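Local coordinates for geranylgeranyl pyrophosphate synthetase (Pyrococcus horikoshii, PDB 1WY0), which probably catalyses the chain-elongating condensation of isopentenyl pyrophosphate with allylic pyrophosphates that yields geranylgeranyl pyrophosphate, at residues P31-E36 with R103-N108. Numbering follows the deposited sequence.
Sequences PRVLYE and RIWGVN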
ATOM      1  N   PRO A  31       2.716   4.959 -16.528  1.00 53.57           N
ATOM      2  CA  PRO A  31       3.585   6.129 -16.526  1.00 51.75           C
ATOM      3  C   PRO A  31       5.001   5.803 -16.026  1.00 51.10           C
ATOM      4  O   PRO A  31       5.209   5.101 -15.044  1.00 51.36           O
ATOM      5  CB  PRO A  31       2.950   7.199 -15.642  1.00 51.45           C
ATOM      6  CG  PRO A  31       1.667   6.630 -15.054  1.00 50.71           C
ATOM      7  CD  PRO A  31       1.811   5.073 -15.397  1.00 51.76           C
ATOM      8  N   ARG A  32       5.998   6.329 -16.768  1.00 51.35           N
ATOM      9  CA  ARG A  32       7.395   5.987 -16.498  1.00 50.35           C
ATOM     10  C   ARG A  32       7.888   6.552 -15.158  1.00 47.98           C
ATOM     11  O   ARG A  32       8.527   5.873 -14.361  1.00 50.53           O
ATOM     12  CB  ARG A  32       8.251   6.553 -17.634  1.00 52.05           C
ATOM     13  CG  ARG A  32       8.565   5.520 -18.712  1.00 55.99           C
ATOM     14  CD  ARG A  32       8.902   6.190 -20.046  1.00 57.37           C
ATOM     15  NE  ARG A  32       9.230   5.184 -21.060  1.00 58.86           N
ATOM     16  CZ  ARG A  32       8.255   4.846 -21.918  1.00 59.60           C
ATOM     17  NH1 ARG A  32       7.068   5.419 -21.829  1.00 59.26           N
ATOM     18  NH2 ARG A  32       8.509   3.965 -22.886  1.00 58.60           N
ATOM     19  N   VAL A  33       7.620   7.854 -14.950  1.00 43.55           N
ATOM     20  CA  VAL A  33       8.054   8.474 -13.702  1.00 42.24           C
ATOM     21  C   VAL A  33       7.652   7.630 -12.487  1.00 38.95           C
ATOM     22  O   VAL A  33       8.360   7.530 -11.491  1.00 40.00           O
ATOM     23  CB  VAL A  33       7.413   9.859 -13.611  1.00 42.78           C
ATOM     24  CG1 VAL A  33       5.897   9.728 -13.462  1.00 44.06           C
ATOM     25  CG2 VAL A  33       7.977  10.596 -12.413  1.00 42.13           C
ATOM     26  N   LEU A  34       6.450   7.042 -12.587  1.00 34.35           N
ATOM     27  CA  LEU A  34       5.988   6.155 -11.528  1.00 33.12           C
ATOM     28  C   LEU A  34       6.768   4.840 -11.539  1.00 32.21           C
ATOM     29  O   LEU A  34       7.113   4.286 -10.502  1.00 30.47           O
ATOM     30  CB  LEU A  34       4.501   5.880 -11.761  1.00 27.81           C
ATOM     31  CG  LEU A  34       3.970   4.758 -10.866  1.00 28.58           C
ATOM     32  CD1 LEU A  34       3.912   5.168  -9.394  1.00 26.54           C
ATOM     33  CD2 LEU A  34       2.558   4.322 -11.249  1.00 24.57           C
ATOM     34  N   TYR A  35       7.017   4.321 -12.757  1.00 31.12           N
ATOM     35  CA  TYR A  35       7.617   2.989 -12.828  1.00 32.30           C
ATOM     36  C   TYR A  35       9.137   3.024 -12.620  1.00 32.55           C
ATOM     37  O   TYR A  35       9.759   2.044 -12.231  1.00 33.71           O
ATOM     38  CB  TYR A  35       7.293   2.392 -14.198  1.00 31.30           C
ATOM     39  CG  TYR A  35       6.046   1.586 -14.115  1.00 31.75           C
ATOM     40  CD1 TYR A  35       6.112   0.241 -13.762  1.00 31.51           C
ATOM     41  CD2 TYR A  35       4.807   2.169 -14.382  1.00 31.91           C
ATOM     42  CE1 TYR A  35       4.951  -0.512 -13.667  1.00 31.52           C
ATOM     43  CE2 TYR A  35       3.647   1.414 -14.296  1.00 31.76           C
ATOM     44  CZ  TYR A  35       3.717   0.078 -13.945  1.00 30.29           C
ATOM     45  OH  TYR A  35       2.565  -0.678 -13.848  1.00 33.03           O
ATOM     46  N   GLU A  36       9.755   4.185 -12.898  1.00 31.41           N
ATOM     47  CA  GLU A  36      11.176   4.316 -12.597  1.00 34.42           C
ATOM     48  C   GLU A  36      11.390   4.593 -11.110  1.00 33.46           C
ATOM     49  O   GLU A  36      12.358   4.166 -10.494  1.00 36.62           O
ATOM     50  CB  GLU A  36      11.744   5.462 -13.433  1.00 36.38           C
ATOM     51  CG  GLU A  36      12.838   4.991 -14.391  1.00 43.09           C
ATOM     52  CD  GLU A  36      13.690   3.947 -13.706  1.00 47.72           C
ATOM     53  OE1 GLU A  36      14.068   4.158 -12.562  1.00 49.41           O
ATOM     54  OE2 GLU A  36      13.974   2.925 -14.328  1.00 46.29           O
ATOM     55  N   ARG A 103      13.258  11.900  -2.248  1.00 36.40           N
ATOM     56  CA  ARG A 103      14.066  13.077  -2.539  1.00 36.66           C
ATOM     57  C   ARG A 103      14.182  13.331  -4.034  1.00 36.84           C
ATOM     58  O   ARG A 103      14.235  14.482  -4.468  1.00 38.24           O
ATOM     59  CB  ARG A 103      15.463  12.936  -1.939  1.00 37.83           C
ATOM     60  CG  ARG A 103      15.505  12.979  -0.421  1.00 40.85           C
ATOM     61  CD  ARG A 103      16.938  13.111   0.043  1.00 40.49           C
ATOM     62  NE  ARG A 103      17.579  14.264  -0.588  1.00 40.78           N
ATOM     63  CZ  ARG A 103      18.862  14.311  -0.933  1.00 41.03           C
ATOM     64  NH1 ARG A 103      19.652  13.266  -0.707  1.00 40.55           N
ATOM     65  NH2 ARG A 103      19.347  15.399  -1.515  1.00 40.28           N
ATOM     66  N   ILE A 104      14.221  12.262  -4.825  1.00 35.90           N
ATOM     67  CA  ILE A 104      14.329  12.390  -6.274  1.00 36.10           C
ATOM     68  C   ILE A 104      13.014  12.741  -6.963  1.00 37.55           C
ATOM     69  O   ILE A 104      12.971  13.625  -7.825  1.00 39.65           O
ATOM     70  CB  ILE A 104      14.818  11.086  -6.929  1.00 36.79           C
ATOM     71  CG1 ILE A 104      16.200  10.697  -6.404  1.00 35.39           C
ATOM     72  CG2 ILE A 104      14.870  11.255  -8.438  1.00 37.22           C
ATOM     73  CD1 ILE A 104      16.710   9.387  -7.010  1.00 36.35           C
ATOM     74  N   TRP A 105      11.947  12.035  -6.600  1.00 36.43           N
ATOM     75  CA  TRP A 105      10.644  12.242  -7.218  1.00 34.97           C
ATOM     76  C   TRP A 105       9.633  12.972  -6.334  1.00 33.74           C
ATOM     77  O   TRP A 105       8.538  13.308  -6.773  1.00 34.39           O
ATOM     78  CB  TRP A 105      10.086  10.884  -7.665  1.00 35.11           C
ATOM     79  CG  TRP A 105      10.847  10.294  -8.818  1.00 37.25           C
ATOM     80  CD1 TRP A 105      10.770  10.679 -10.133  1.00 39.49           C
ATOM     81  CD2 TRP A 105      11.845   9.259  -8.765  1.00 37.43           C
ATOM     82  NE1 TRP A 105      11.657   9.952 -10.894  1.00 40.52           N
ATOM     83  CE2 TRP A 105      12.328   9.075 -10.085  1.00 38.73           C
ATOM     84  CE3 TRP A 105      12.376   8.473  -7.734  1.00 35.83           C
ATOM     85  CZ2 TRP A 105      13.322   8.135 -10.400  1.00 38.46           C
ATOM     86  CZ3 TRP A 105      13.364   7.540  -8.046  1.00 36.66           C
ATOM     87  CH2 TRP A 105      13.825   7.379  -9.372  1.00 37.92           C
ATOM     88  N   GLY A 106      10.005  13.237  -5.092  1.00 33.53           N
ATOM     89  CA  GLY A 106       9.089  13.927  -4.201  1.00 32.65           C
ATOM     90  C   GLY A 106       8.342  12.928  -3.344  1.00 31.62           C
ATOM     91  O   GLY A 106       8.289  11.745  -3.669  1.00 33.92           O
ATOM     92  N   VAL A 107       7.763  13.406  -2.257  1.00 29.61           N
ATOM     93  CA  VAL A 107       7.033  12.566  -1.321  1.00 29.46           C
ATOM     94  C   VAL A 107       5.780  11.911  -1.913  1.00 28.84           C
ATOM     95  O   VAL A 107       5.542  10.721  -1.704  1.00 27.59           O
ATOM     96  CB  VAL A 107       6.666  13.400  -0.066  1.00 28.85           C
ATOM     97  CG1 VAL A 107       5.710  12.641   0.831  1.00 28.37           C
ATOM     98  CG2 VAL A 107       7.938  13.746   0.687  1.00 29.83           C
ATOM     99  N   ASN A 108       4.995  12.678  -2.663  1.00 29.43           N
ATOM    100  CA  ASN A 108       3.771  12.151  -3.262  1.00 29.00           C
ATOM    101  C   ASN A 108       4.037  11.009  -4.235  1.00 28.35           C
ATOM    102  O   ASN A 108       3.391   9.969  -4.155  1.00 28.33           O
ATOM    103  CB  ASN A 108       2.996  13.271  -3.971  1.00 29.43           C
ATOM    104  CG  ASN A 108       2.488  14.345  -3.001  1.00 32.14           C
ATOM    105  OD1 ASN A 108       2.528  14.174  -1.782  1.00 33.26           O
ATOM    106  ND2 ASN A 108       2.001  15.449  -3.545  1.00 32.66           N
TER
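Glu36 meets Trp105 with its backbone rather than its charge: OE2 is held in a salt bridge to Arg39 NE one helical turn later, while the carbonyl O of Glu36 comes obliquely to the benzo end of the indole, 3.7 Å from Trp105 CH2. At the other end of the ring system, Val33 supplies the apolar touch. Its CG1 is tucked between the backbone N and C (chi1 67°), which sends CG2 anti to N and out to the indole, 3.6 Å from Trp105 CD1. The carbonyl O of Val33 sits over the same indole, 4.1 Å above its plane and nearer the ring's border than its middle; on the opposite face, CG2 of the neighbouring Ile104 rests 3.6 Å above the ring centre. His40 meets the tryptophan edge-to-face and Ala37 packs against it, whereas Val33 also touches Met109 and, across the dimer interface, Glu158 of the second subunit. Trp105 thus ties the end of helix 101-105 to the first turns of helix 32-40, just before Gly106, whose positive phi (96°) lets the chain turn into helix 107-126. With an alanine in place of Trp105, Val33 CG2 is likely to face a gap and His40 to lose its edge-to-face partner. No hydrogen bond joins 31-36 to 103-108, so this surface junction of the all-helical polyprenyl synthase fold rests on shape and dispersion, with two carbonyl oxygens near the indole adding little polar character.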